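Local coordinates for protein nucleoside phosphorylase, putative (Trypanosoma brucei, PDB 3BJE) that cleaves uridine with phosphate, as a homodimeric uridine phosphorylase, to give uracil and ribose 1-phosphate, at residues R45-G50 with I341-L346; I143-T148 with A309-V314; L161-H166 with N214-I219; D205-M210 with E294-C299; I241-T246 with E286-I291. One frame throughout, in Å; residues are numbered along the deposited sequence.

Contact 1 (R45-G50 with I341-L346); sequences RIIFVG and IILEAL. With R1P (1-O-phosphono-alpha-D-ribofuranose), chain C.
In the nucleoside phosphorylase fold of this enzyme, a central beta-sheet is flanked by helices, and here the C-terminal helix 329-348 packs on strand 45-49, with L346 and I47 as the main meeting point. Strand and helix segments run nearly antiparallel, at 151°, with their axes 9.5 Å apart. I47 CG1 lies 3.6 Å from L346 CD2. Its far end, CD1, carries on to L343 CD2 at 3.5 Å, where the two side chains cross at about a right angle, and also comes within 4.0 Å of I342 CG2. The isoleucine thus rests against three helix residues spread over little more than one turn. L346 has CG anti to its backbone N (chi1 -174°), 3.8 Å from R45 CB; CD2 touches I46 N as well as I47. Beyond CB the R45 chain is extended from CG to NE. In one of two conformers NE approaches L346 O in the plane of the guanidinium at 3.1 Å, a weak and doubtful hydrogen bond bent to 129° at the hydrogen. G50, just past the C-terminal end of the strand, gives its N-H to phosphate oxygen O2P of ribose 1-phosphate, 2.9 Å from G50 N. The contact is therefore chiefly aliphatic and buried, with at most one weak, doubtful polar bond at the R45 end, while the loop that follows the strand delivers a backbone N-H to the phosphate.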
# COMPACT_ATOMS: atom_id res chain seq x y z
N ARG A 45 -10.37 10.14 -19.02
CA ARG A 45 -11.04 10.53 -17.79
C ARG A 45 -11.22 9.29 -16.92
O ARG A 45 -11.86 8.33 -17.33
CB ARG A 45 -12.39 11.18 -18.09
CG ARG A 45 -12.29 12.58 -18.67
CD ARG A 45 -13.68 13.18 -18.88
NE ARG A 45 -13.62 14.56 -19.37
CZ ARG A 45 -13.35 14.90 -20.63
NH1 ARG A 45 -13.33 16.19 -20.96
NH2 ARG A 45 -13.10 13.99 -21.55
N ILE A 46 -10.67 9.35 -15.71
CA ILE A 46 -10.56 8.20 -14.82
C ILE A 46 -11.02 8.51 -13.40
O ILE A 46 -10.68 9.54 -12.85
CB ILE A 46 -9.08 7.72 -14.74
CG1 ILE A 46 -8.57 7.36 -16.14
CG2 ILE A 46 -8.91 6.54 -13.77
CD1 ILE A 46 -7.04 7.13 -16.26
N ILE A 47 -11.83 7.61 -12.84
CA ILE A 47 -12.13 7.63 -11.42
C ILE A 47 -11.34 6.53 -10.74
O ILE A 47 -11.40 5.39 -11.18
CB ILE A 47 -13.61 7.40 -11.14
CG1 ILE A 47 -14.44 8.49 -11.78
CG2 ILE A 47 -13.85 7.38 -9.63
CD1 ILE A 47 -15.93 8.28 -11.65
N PHE A 48 -10.61 6.88 -9.68
CA PHE A 48 -9.93 5.91 -8.81
C PHE A 48 -10.82 5.62 -7.61
O PHE A 48 -11.38 6.54 -6.99
CB PHE A 48 -8.62 6.48 -8.26
CG PHE A 48 -7.45 6.46 -9.20
CD1 PHE A 48 -7.39 5.68 -10.34
CD2 PHE A 48 -6.34 7.19 -8.83
CE1 PHE A 48 -6.24 5.69 -11.12
CE2 PHE A 48 -5.20 7.19 -9.61
CZ PHE A 48 -5.16 6.45 -10.75
N VAL A 49 -10.93 4.35 -7.27
CA VAL A 49 -11.54 3.95 -6.01
C VAL A 49 -10.58 3.01 -5.32
O VAL A 49 -9.83 2.33 -5.95
CB VAL A 49 -12.89 3.24 -6.23
CG1 VAL A 49 -13.89 4.23 -6.85
CG2 VAL A 49 -12.74 1.99 -7.11
N GLY A 50 -10.59 2.96 -3.99
CA GLY A 50 -9.68 2.03 -3.33
C GLY A 50 -10.22 0.61 -3.35
O GLY A 50 -9.48 -0.35 -3.60
N ILE A 341 -22.17 12.80 -8.49
CA ILE A 341 -21.48 14.08 -8.41
C ILE A 341 -20.09 14.00 -9.08
O ILE A 341 -19.71 14.91 -9.82
CB ILE A 341 -21.35 14.55 -6.93
CG1 ILE A 341 -22.70 15.06 -6.42
CG2 ILE A 341 -20.26 15.60 -6.77
CD1 ILE A 341 -22.80 15.15 -4.91
N ILE A 342 -19.34 12.95 -8.78
CA ILE A 342 -17.99 12.81 -9.34
C ILE A 342 -18.00 12.52 -10.85
O ILE A 342 -17.15 13.02 -11.58
CB ILE A 342 -17.15 11.76 -8.57
CG1 ILE A 342 -16.91 12.25 -7.13
CG2 ILE A 342 -15.81 11.53 -9.26
CD1 ILE A 342 -16.16 13.56 -7.07
N LEU A 343 -18.96 11.73 -11.32
CA LEU A 343 -19.10 11.49 -12.76
C LEU A 343 -19.40 12.81 -13.46
O LEU A 343 -18.82 13.13 -14.51
CB LEU A 343 -20.17 10.44 -13.05
CG LEU A 343 -19.72 8.99 -12.79
CD1 LEU A 343 -20.90 8.02 -12.73
CD2 LEU A 343 -18.71 8.53 -13.84
N GLU A 344 -20.32 13.59 -12.88
CA GLU A 344 -20.65 14.90 -13.44
C GLU A 344 -19.42 15.79 -13.48
O GLU A 344 -19.17 16.46 -14.49
CB GLU A 344 -21.75 15.58 -12.63
CG GLU A 344 -23.12 14.91 -12.79
CD GLU A 344 -23.80 15.19 -14.12
OE1 GLU A 344 -23.58 16.27 -14.70
OE2 GLU A 344 -24.56 14.31 -14.57
N ALA A 345 -18.66 15.82 -12.39
CA ALA A 345 -17.50 16.70 -12.31
C ALA A 345 -16.45 16.28 -13.33
O ALA A 345 -15.82 17.11 -13.97
CB ALA A 345 -16.90 16.69 -10.88
N LEU A 346 -16.29 14.96 -13.47
CA LEU A 346 -15.27 14.39 -14.31
C LEU A 346 -15.50 14.73 -15.79
O LEU A 346 -14.58 15.16 -16.48
CB LEU A 346 -15.24 12.88 -14.12
CG LEU A 346 -14.11 12.15 -14.84
CD1 LEU A 346 -12.73 12.64 -14.37
CD2 LEU A 346 -14.21 10.63 -14.66
C5 R1P C . -8.81 2.13 4.28
O5 R1P C . -9.96 1.55 4.90
C4 R1P C . -9.10 2.51 2.84
O4 R1P C . -10.30 3.30 2.74
C1 R1P C . -10.02 4.57 2.15
C2 R1P C . -8.52 4.77 2.43
O2 R1P C . -7.84 5.79 1.66
C3 R1P C . -7.99 3.35 2.23
O3 R1P C . -7.86 2.99 0.85
O1 R1P C . -10.40 4.66 0.74
P R1P C . -11.23 3.60 -0.16
O1P R1P C . -10.24 2.43 -0.15
O2P R1P C . -11.36 4.29 -1.50
O3P R1P C . -12.52 3.25 0.52

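Contact 2 (I143-T148 with A309-V314); sequences IIRLGT and AGAACV. With R1P (1-O-phosphono-alpha-D-ribofuranose), chain C.
R145 lays its CB against A311 CB, 3.8 Å away, on one face of the central mixed sheet of the nucleoside phosphorylase fold. Strands 142-151 and 308-318 run side by side here in unbroken parallel register, pairing I143 with A309 through to T148 with V314. Five backbone hydrogen bonds join them; R145 N to G310 O is nearly straight, at 171°. I143, R145, A309, A311 and C313 point to one face, while I144, L146, A312, T148 and V314 point to the other. With CG anti to the backbone N (chi1 164°), the R145 chain sets out extended as far as NE, and its guanidinium lies close over G147 CA, where there is no side chain; that carbon is 3.1 Å from the guanidinium plane, offset toward the rim. C313 SG approaches the guanidinium obliquely, 3.7 Å from NE. The arginine's end reaches ribose 1-phosphate: NH2 bonds O2P at 2.8 Å with an angle of 170°, and NH1 bonds the glycosidic-position oxygen O1 at 2.9 Å. E292 and E294 form salt bridges to NE and NH1, which probably help fix the rotation of the group. From the other face, T148 OG1 donates to phosphate O3P of ribose 1-phosphate at 2.8 Å.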
# COMPACT_ATOMS: atom_id res chain seq x y z
N ILE A 143 -8.14 12.81 -13.59
CA ILE A 143 -8.17 11.68 -12.67
C ILE A 143 -8.74 12.13 -11.33
O ILE A 143 -8.20 13.04 -10.70
CB ILE A 143 -6.75 11.11 -12.46
CG1 ILE A 143 -6.14 10.76 -13.82
CG2 ILE A 143 -6.76 9.88 -11.51
CD1 ILE A 143 -4.69 10.27 -13.77
N ILE A 144 -9.84 11.52 -10.90
CA ILE A 144 -10.44 11.85 -9.62
C ILE A 144 -10.62 10.62 -8.75
O ILE A 144 -11.24 9.65 -9.14
CB ILE A 144 -11.81 12.56 -9.79
CG1 ILE A 144 -11.66 13.77 -10.72
CG2 ILE A 144 -12.39 13.01 -8.39
CD1 ILE A 144 -12.98 14.46 -11.04
N ARG A 145 -10.08 10.69 -7.54
CA ARG A 145 -10.31 9.68 -6.53
C ARG A 145 -11.64 9.93 -5.85
O ARG A 145 -11.91 11.04 -5.44
CB ARG A 145 -9.19 9.70 -5.50
CG ARG A 145 -9.52 8.96 -4.22
CD ARG A 145 -8.28 8.71 -3.38
NE ARG A 145 -8.62 8.45 -1.98
CZ ARG A 145 -9.29 7.38 -1.54
NH1 ARG A 145 -9.55 7.27 -0.25
NH2 ARG A 145 -9.70 6.41 -2.38
N LEU A 146 -12.46 8.89 -5.77
CA LEU A 146 -13.68 8.92 -4.96
C LEU A 146 -13.50 7.84 -3.89
O LEU A 146 -13.52 6.64 -4.19
CB LEU A 146 -14.95 8.67 -5.78
CG LEU A 146 -16.25 8.50 -4.97
CD1 LEU A 146 -16.51 9.66 -3.98
CD2 LEU A 146 -17.45 8.33 -5.89
N GLY A 147 -13.28 8.29 -2.65
CA GLY A 147 -12.89 7.38 -1.60
C GLY A 147 -13.68 7.52 -0.33
O GLY A 147 -14.75 8.13 -0.30
N THR A 148 -13.15 6.90 0.72
CA THR A 148 -13.67 7.08 2.07
C THR A 148 -12.54 7.64 2.90
O THR A 148 -11.38 7.53 2.53
CB THR A 148 -14.19 5.76 2.69
OG1 THR A 148 -13.12 4.80 2.78
CG2 THR A 148 -15.38 5.21 1.88
N ALA A 309 -5.51 16.16 -11.59
CA ALA A 309 -5.99 15.19 -10.62
C ALA A 309 -6.57 15.86 -9.39
O ALA A 309 -6.24 17.01 -9.07
CB ALA A 309 -4.88 14.21 -10.24
N GLY A 310 -7.41 15.11 -8.69
CA GLY A 310 -7.90 15.50 -7.38
C GLY A 310 -8.60 14.36 -6.68
O GLY A 310 -8.50 13.21 -7.08
N ALA A 311 -9.34 14.67 -5.63
CA ALA A 311 -9.91 13.63 -4.78
C ALA A 311 -11.08 14.19 -3.99
O ALA A 311 -11.12 15.38 -3.65
CB ALA A 311 -8.84 13.08 -3.81
N ALA A 312 -12.03 13.32 -3.70
CA ALA A 312 -13.15 13.65 -2.83
C ALA A 312 -13.48 12.36 -2.11
O ALA A 312 -13.58 11.32 -2.74
CB ALA A 312 -14.36 14.15 -3.63
N CYS A 313 -13.66 12.43 -0.79
CA CYS A 313 -13.85 11.22 -0.01
C CYS A 313 -14.98 11.38 0.98
O CYS A 313 -15.08 12.40 1.63
CB CYS A 313 -12.58 10.88 0.77
SG CYS A 313 -11.11 10.59 -0.25
N VAL A 314 -15.82 10.35 1.10
CA VAL A 314 -16.90 10.34 2.05
C VAL A 314 -16.34 10.11 3.47
O VAL A 314 -15.57 9.18 3.69
CB VAL A 314 -17.95 9.23 1.69
CG1 VAL A 314 -19.09 9.16 2.70
CG2 VAL A 314 -18.51 9.45 0.28
C5 R1P C . -8.81 2.13 4.28
O5 R1P C . -9.96 1.55 4.90
C4 R1P C . -9.10 2.51 2.84
O4 R1P C . -10.30 3.30 2.74
C1 R1P C . -10.02 4.57 2.15
C2 R1P C . -8.52 4.77 2.43
O2 R1P C . -7.84 5.79 1.66
C3 R1P C . -7.99 3.35 2.23
O3 R1P C . -7.86 2.99 0.85
O1 R1P C . -10.40 4.66 0.74
P R1P C . -11.23 3.60 -0.16
O1P R1P C . -10.24 2.43 -0.15
O2P R1P C . -11.36 4.29 -1.50
O3P R1P C . -12.52 3.25 0.52

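Contact 3 (L161-H166 with N214-I219)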
# COMPACT_ATOMS: atom_id res chain seq x y z
N LEU A 161 -18.87 14.95 2.02
CA LEU A 161 -17.87 14.72 0.98
C LEU A 161 -16.75 15.72 1.19
O LEU A 161 -16.92 16.92 1.03
CB LEU A 161 -18.47 14.87 -0.42
CG LEU A 161 -17.56 14.46 -1.60
CD1 LEU A 161 -17.15 12.97 -1.53
CD2 LEU A 161 -18.24 14.78 -2.94
N ALA A 162 -15.57 15.22 1.56
CA ALA A 162 -14.42 16.08 1.80
C ALA A 162 -13.59 16.16 0.51
O ALA A 162 -13.00 15.16 0.05
CB ALA A 162 -13.60 15.55 2.95
N VAL A 163 -13.56 17.36 -0.06
CA VAL A 163 -12.94 17.61 -1.35
C VAL A 163 -11.54 18.17 -1.10
O VAL A 163 -11.38 19.12 -0.34
CB VAL A 163 -13.78 18.63 -2.15
CG1 VAL A 163 -13.18 18.88 -3.54
CG2 VAL A 163 -15.20 18.13 -2.26
N THR A 164 -10.54 17.57 -1.74
CA THR A 164 -9.15 17.96 -1.54
C THR A 164 -8.80 19.22 -2.31
O THR A 164 -9.12 19.32 -3.50
CB THR A 164 -8.20 16.85 -2.05
OG1 THR A 164 -8.44 15.65 -1.29
CG2 THR A 164 -6.72 17.26 -1.92
N ARG A 165 -8.22 20.21 -1.61
CA ARG A 165 -7.49 21.29 -2.26
C ARG A 165 -6.00 20.96 -2.10
O ARG A 165 -5.43 20.37 -2.98
CB ARG A 165 -7.86 22.67 -1.72
CG ARG A 165 -7.28 23.77 -2.59
CD ARG A 165 -7.59 25.17 -2.09
NE ARG A 165 -8.99 25.57 -2.21
CZ ARG A 165 -9.81 25.81 -1.18
NH1 ARG A 165 -9.41 25.66 0.07
NH2 ARG A 165 -11.06 26.20 -1.41
N HIS A 166 -5.39 21.29 -0.96
CA HIS A 166 -3.99 20.90 -0.72
C HIS A 166 -3.92 19.53 -0.07
O HIS A 166 -4.91 19.02 0.44
CB HIS A 166 -3.29 21.96 0.15
CG HIS A 166 -3.25 23.32 -0.48
ND1 HIS A 166 -4.22 24.27 -0.24
CD2 HIS A 166 -2.38 23.87 -1.36
CE1 HIS A 166 -3.94 25.36 -0.94
NE2 HIS A 166 -2.83 25.15 -1.62
N ASN A 214 -8.82 23.06 -11.52
CA ASN A 214 -9.92 22.71 -12.41
C ASN A 214 -10.72 21.52 -11.88
O ASN A 214 -11.94 21.46 -12.01
CB ASN A 214 -9.41 22.40 -13.81
CG ASN A 214 -10.52 22.16 -14.80
OD1 ASN A 214 -11.48 22.93 -14.88
ND2 ASN A 214 -10.40 21.10 -15.59
N ILE A 215 -10.01 20.57 -11.27
CA ILE A 215 -10.67 19.41 -10.69
C ILE A 215 -11.45 19.80 -9.43
O ILE A 215 -12.62 19.44 -9.30
CB ILE A 215 -9.66 18.31 -10.37
CG1 ILE A 215 -9.01 17.80 -11.67
CG2 ILE A 215 -10.33 17.17 -9.61
CD1 ILE A 215 -9.98 17.08 -12.62
N THR A 216 -10.81 20.54 -8.52
CA THR A 216 -11.48 20.97 -7.29
C THR A 216 -12.72 21.78 -7.64
O THR A 216 -13.79 21.55 -7.07
CB THR A 216 -10.56 21.81 -6.39
OG1 THR A 216 -9.38 21.06 -6.06
CG2 THR A 216 -11.25 22.18 -5.09
N LYS A 217 -12.59 22.71 -8.58
CA LYS A 217 -13.70 23.58 -9.00
C LYS A 217 -14.84 22.76 -9.58
O LYS A 217 -16.01 22.98 -9.24
CB LYS A 217 -13.23 24.61 -10.03
CG LYS A 217 -14.27 25.67 -10.41
CD LYS A 217 -13.87 26.39 -11.70
CE LYS A 217 -14.77 27.59 -11.98
NZ LYS A 217 -14.45 28.28 -13.27
N SER A 218 -14.50 21.81 -10.45
CA SER A 218 -15.49 20.94 -11.08
C SER A 218 -16.27 20.12 -10.05
O SER A 218 -17.51 20.03 -10.13
CB SER A 218 -14.82 20.01 -12.10
OG SER A 218 -14.28 20.75 -13.19
N ILE A 219 -15.57 19.53 -9.09
CA ILE A 219 -16.21 18.76 -8.02
C ILE A 219 -17.21 19.63 -7.22
O ILE A 219 -18.37 19.25 -7.04
CB ILE A 219 -15.18 18.11 -7.08
CG1 ILE A 219 -14.37 17.05 -7.83
CG2 ILE A 219 -15.90 17.47 -5.89
CD1 ILE A 219 -13.09 16.59 -7.11
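Helix 213-228 lies against strand 161-169 where that strand approaches a corner, and V163, T164, T216 and I219 make the contact. V163 and I219 slide past each other in opposite directions: I219 CG2 rests against both methyls of the valine, 3.8 Å from V163 CG2 and 3.9 Å from V163 CG1. The T216 side chain crosses V163 obliquely, with T216 CG2 4.1 Å from V163 CG1. This is a helix-on-sheet layer of the phosphorylase fold; strand and helix segments run at 156° with axes 8.8 Å apart, and I219 also touches I342 and A345 of the C-terminal helix 329-348. The polar side of T216 turns to the strand backbone. Its OG1, anti to its own carbonyl carbon (chi1 -58°), stands 3.1 Å from T164 O. The hydroxyl of T164 has its partner on the neighbouring strand 239-246, where it is hydrogen-bonded with T244 OG1.

Contact 4 (D205-M210 with E294-C299); sequences DIYTSM and ETSAIC. With R1P (1-O-phosphono-alpha-D-ribofuranose), chain C.
The Y207 ring meets S296 obliquely: ring atom CE1 stands 4.0 Å from S296 CB, and the phenol oxygen comes 3.2 Å from S296 OG. Y207 CG lies between its backbone N and carbonyl carbon (chi1 64°), and the ring beyond it touches the first turn of helix 295-305. Both hydroxyls hydrogen-bond D171, Y207 OH to one carboxylate oxygen and S296 OG to the other, so that this aspartate links strand and helix. One helical turn on, S209 meets C299: its OG is 3.3 Å from C299 CB, and its CB touches the same atom. A water closes that end, donating at 2.8 Å both to M210 O and to C299 O. E294 occupies the N-cap position before helix 295-305, and its carboxylate oxygens reach ribose 1-phosphate. Ribose O3 donates to E294 OE2 at 2.5 Å, a suspiciously short distance, while O2 donates to OE1, whose position is less sure. The carboxylate appears to span the two ribose hydroxyls, and G96 N is a further partner of OE2. The helix that seats this sugar-binding glutamate is joined to strand 207-210 by hydroxyls sharing one acidic partner and by a bridging water, with close carbon contact between S209 and C299.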
# COMPACT_ATOMS: atom_id res chain seq x y z
N ASP A 205 9.96 13.69 7.33
CA ASP A 205 10.20 14.54 6.15
C ASP A 205 8.94 14.52 5.26
O ASP A 205 8.93 13.96 4.16
CB ASP A 205 11.44 14.06 5.37
CG ASP A 205 11.83 14.98 4.24
OD1 ASP A 205 11.30 16.10 4.13
OD2 ASP A 205 12.68 14.58 3.43
N ILE A 206 7.87 15.14 5.76
CA ILE A 206 6.61 15.21 5.02
C ILE A 206 6.74 16.00 3.72
O ILE A 206 7.64 16.83 3.57
CB ILE A 206 5.47 15.80 5.87
CG1 ILE A 206 5.81 17.23 6.30
CG2 ILE A 206 5.23 14.94 7.09
CD1 ILE A 206 4.62 18.02 6.81
N TYR A 207 5.87 15.70 2.77
CA TYR A 207 5.77 16.50 1.58
C TYR A 207 4.36 17.06 1.42
O TYR A 207 3.49 16.79 2.25
CB TYR A 207 6.20 15.72 0.35
CG TYR A 207 5.36 14.53 -0.04
CD1 TYR A 207 4.40 14.63 -1.04
CD2 TYR A 207 5.56 13.29 0.56
CE1 TYR A 207 3.64 13.54 -1.42
CE2 TYR A 207 4.81 12.18 0.19
CZ TYR A 207 3.85 12.32 -0.81
OH TYR A 207 3.12 11.22 -1.25
N THR A 208 4.17 17.90 0.40
CA THR A 208 2.87 18.48 0.11
C THR A 208 2.55 18.36 -1.36
O THR A 208 3.43 18.12 -2.19
CB THR A 208 2.83 19.97 0.51
OG1 THR A 208 3.85 20.67 -0.19
CG2 THR A 208 3.04 20.16 2.05
N SER A 209 1.28 18.55 -1.68
CA SER A 209 0.83 18.72 -3.07
C SER A 209 -0.50 19.47 -3.09
O SER A 209 -0.93 20.06 -2.09
CB SER A 209 0.72 17.36 -3.77
OG SER A 209 0.60 17.49 -5.18
N MET A 210 -1.14 19.48 -4.25
CA MET A 210 -2.41 20.16 -4.41
C MET A 210 -3.15 19.50 -5.57
O MET A 210 -2.54 19.15 -6.58
CB MET A 210 -2.19 21.64 -4.70
CG MET A 210 -3.45 22.49 -4.59
SD MET A 210 -3.23 24.23 -5.09
CE MET A 210 -2.78 24.04 -6.80
N GLU A 294 -4.37 7.63 0.06
CA GLU A 294 -3.97 7.72 -1.37
C GLU A 294 -3.72 9.11 -1.96
O GLU A 294 -2.99 9.23 -2.94
CB GLU A 294 -5.03 7.02 -2.24
CG GLU A 294 -5.09 5.50 -2.03
CD GLU A 294 -6.14 5.04 -1.01
OE1 GLU A 294 -7.20 5.69 -0.89
OE2 GLU A 294 -5.93 4.00 -0.32
N THR A 295 -4.31 10.14 -1.38
CA THR A 295 -4.47 11.40 -2.11
C THR A 295 -3.17 12.14 -2.36
O THR A 295 -2.98 12.70 -3.44
CB THR A 295 -5.53 12.29 -1.40
OG1 THR A 295 -6.80 11.66 -1.55
CG2 THR A 295 -5.60 13.68 -2.01
N SER A 296 -2.27 12.19 -1.37
CA SER A 296 -1.02 12.91 -1.53
C SER A 296 -0.28 12.48 -2.80
O SER A 296 0.13 13.34 -3.60
CB SER A 296 -0.11 12.67 -0.32
OG SER A 296 0.12 11.29 -0.14
N ALA A 297 -0.11 11.17 -3.01
CA ALA A 297 0.64 10.65 -4.18
C ALA A 297 -0.15 10.84 -5.48
O ALA A 297 0.42 11.08 -6.54
CB ALA A 297 1.01 9.17 -4.01
N ILE A 298 -1.46 10.70 -5.42
CA ILE A 298 -2.27 10.99 -6.60
C ILE A 298 -2.00 12.39 -7.06
O ILE A 298 -1.79 12.64 -8.25
CB ILE A 298 -3.77 10.85 -6.30
CG1 ILE A 298 -4.13 9.39 -6.11
CG2 ILE A 298 -4.63 11.47 -7.41
CD1 ILE A 298 -5.55 9.19 -5.56
N CYS A 299 -2.08 13.35 -6.14
CA CYS A 299 -1.86 14.74 -6.49
C CYS A 299 -0.42 15.01 -6.98
O CYS A 299 -0.20 15.68 -7.99
CB CYS A 299 -2.19 15.64 -5.30
SG CYS A 299 -3.97 15.71 -4.96
C5 R1P C . -8.81 2.13 4.28
O5 R1P C . -9.96 1.55 4.90
C4 R1P C . -9.10 2.51 2.84
O4 R1P C . -10.30 3.30 2.74
C1 R1P C . -10.02 4.57 2.15
C2 R1P C . -8.52 4.77 2.43
O2 R1P C . -7.84 5.79 1.66
C3 R1P C . -7.99 3.35 2.23
O3 R1P C . -7.86 2.99 0.85
O1 R1P C . -10.40 4.66 0.74
P R1P C . -11.23 3.60 -0.16
O1P R1P C . -10.24 2.43 -0.15
O2P R1P C . -11.36 4.29 -1.50
O3P R1P C . -12.52 3.25 0.52
O HOH W 1 -2.43 17.25 -8.66

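Contact 5 (I241-T246 with E286-I291)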
# COMPACT_ATOMS: atom_id res chain seq x y z
N ILE A 241 -14.22 21.66 1.72
CA ILE A 241 -12.97 21.73 0.95
C ILE A 241 -11.83 22.08 1.88
O ILE A 241 -11.96 23.01 2.68
CB ILE A 241 -12.99 22.81 -0.14
CG1 ILE A 241 -14.27 22.76 -0.97
CG2 ILE A 241 -11.74 22.66 -1.03
CD1 ILE A 241 -14.57 24.06 -1.67
N GLY A 242 -10.71 21.40 1.72
CA GLY A 242 -9.57 21.68 2.58
C GLY A 242 -8.41 20.75 2.33
O GLY A 242 -8.32 20.11 1.28
N THR A 243 -7.53 20.67 3.32
CA THR A 243 -6.31 19.91 3.17
C THR A 243 -6.54 18.47 3.59
O THR A 243 -7.13 18.19 4.64
CB THR A 243 -5.18 20.55 4.00
OG1 THR A 243 -4.87 21.84 3.46
CG2 THR A 243 -3.91 19.71 3.96
N THR A 244 -6.07 17.55 2.75
CA THR A 244 -6.13 16.12 3.02
C THR A 244 -4.76 15.62 3.48
O THR A 244 -3.75 15.84 2.80
CB THR A 244 -6.56 15.35 1.74
OG1 THR A 244 -7.82 15.86 1.29
CG2 THR A 244 -6.63 13.82 2.02
N ALA A 245 -4.71 14.96 4.64
CA ALA A 245 -3.48 14.33 5.12
C ALA A 245 -3.49 12.85 4.76
O ALA A 245 -4.42 12.13 5.12
CB ALA A 245 -3.36 14.51 6.64
N THR A 246 -2.47 12.41 4.05
CA THR A 246 -2.38 11.04 3.60
C THR A 246 -1.32 10.25 4.39
O THR A 246 -0.18 10.68 4.55
CB THR A 246 -2.04 10.97 2.10
OG1 THR A 246 -3.07 11.64 1.36
CG2 THR A 246 -1.88 9.51 1.59
N GLU A 286 -7.32 27.71 5.40
CA GLU A 286 -7.59 26.32 5.09
C GLU A 286 -7.29 25.45 6.31
O GLU A 286 -6.38 25.76 7.08
CB GLU A 286 -6.74 25.85 3.91
CG GLU A 286 -7.16 24.50 3.33
CD GLU A 286 -6.64 24.27 1.93
OE1 GLU A 286 -6.59 25.27 1.16
OE2 GLU A 286 -6.31 23.12 1.58
N VAL A 287 -8.06 24.38 6.48
CA VAL A 287 -7.84 23.45 7.60
C VAL A 287 -7.71 22.03 7.08
O VAL A 287 -7.98 21.75 5.91
CB VAL A 287 -8.98 23.50 8.65
CG1 VAL A 287 -9.20 24.93 9.15
CG2 VAL A 287 -10.27 22.93 8.08
N VAL A 288 -7.25 21.13 7.94
CA VAL A 288 -7.17 19.71 7.57
C VAL A 288 -8.56 19.09 7.70
O VAL A 288 -9.06 18.88 8.80
CB VAL A 288 -6.16 18.92 8.43
CG1 VAL A 288 -6.12 17.44 8.02
CG2 VAL A 288 -4.77 19.53 8.33
N THR A 289 -9.19 18.82 6.55
CA THR A 289 -10.54 18.30 6.51
C THR A 289 -10.63 16.79 6.59
O THR A 289 -11.64 16.24 6.99
CB THR A 289 -11.27 18.76 5.23
OG1 THR A 289 -10.41 18.58 4.10
CG2 THR A 289 -11.73 20.23 5.35
N ASN A 290 -9.59 16.08 6.14
CA ASN A 290 -9.69 14.63 6.13
C ASN A 290 -8.35 13.94 6.15
O ASN A 290 -7.33 14.55 5.85
CB ASN A 290 -10.58 14.11 4.97
CG ASN A 290 -10.04 14.45 3.58
OD1 ASN A 290 -9.52 15.53 3.33
ND2 ASN A 290 -10.22 13.51 2.66
N ILE A 291 -8.39 12.67 6.51
CA ILE A 291 -7.21 11.79 6.55
C ILE A 291 -7.57 10.50 5.83
O ILE A 291 -8.63 9.91 6.09
CB ILE A 291 -6.82 11.41 8.00
CG1 ILE A 291 -6.53 12.67 8.83
CG2 ILE A 291 -5.62 10.43 8.01
CD1 ILE A 291 -6.53 12.41 10.35
O HOH W 2 -10.63 24.31 4.71
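T243 CB lies 3.6 Å from V287 O of the neighbouring strand, and its hydroxyl tip goes on to E286: OG1 donates to OE2 at 2.7 Å, meeting that oxygen from above the carboxylate plane. The two side chains cross at about a right angle. E286 is extended beyond CG, and its carboxylate has further partners in R165, by a salt bridge through OE1, and H166 ND1, by a hydrogen bond to OE2. Three charged or polar groups thus gather on this buried acid. Strands 239-246 and 284-292 are parallel neighbours in the beta core of the phosphorylase fold, with a beta bulge where the pairing shifts by one residue between T243 and T244. T243 N bonds V287 O, T243 O accepts from T289 N, and after the bulge A245 N bonds N290 O. At the bulge N290 OD1 is gripped by two hydroxyls, T244 OG1 at 2.7 Å and T289 OG1 at 3.3 Å. N290 CG sits between its backbone N and carbonyl carbon (chi1 62°). A245 CB packs 4.3 Å from I291 CG1, and I291 itself borders the uracil pocket.

How the contacts relate
Contacts 1 and 2 meet through neighbouring strands 45-49 and 142-151: F48 N and O bond I144 O and L146 N, each at 2.9 Å. Contact 3 joins on the far side of strand 308-318, where A162 N meets C313 O at 2.9 Å, and contact 5 follows through R165 N to G242 O, also 2.9 Å. Contact 4 ties back, among others, to contact 5 by T246 OG1 to S296 N at 2.9 Å and to contact 2 by R145 CD on I298 CD1 at 3.5 Å. Contacts 1, 2 and 4 converge on ribose 1-phosphate, gripping its phosphate and ribose hydroxyls; H34 and R74 of the second subunit also bond it. T148 of contact 2 and I291 of contact 5 both touch uracil.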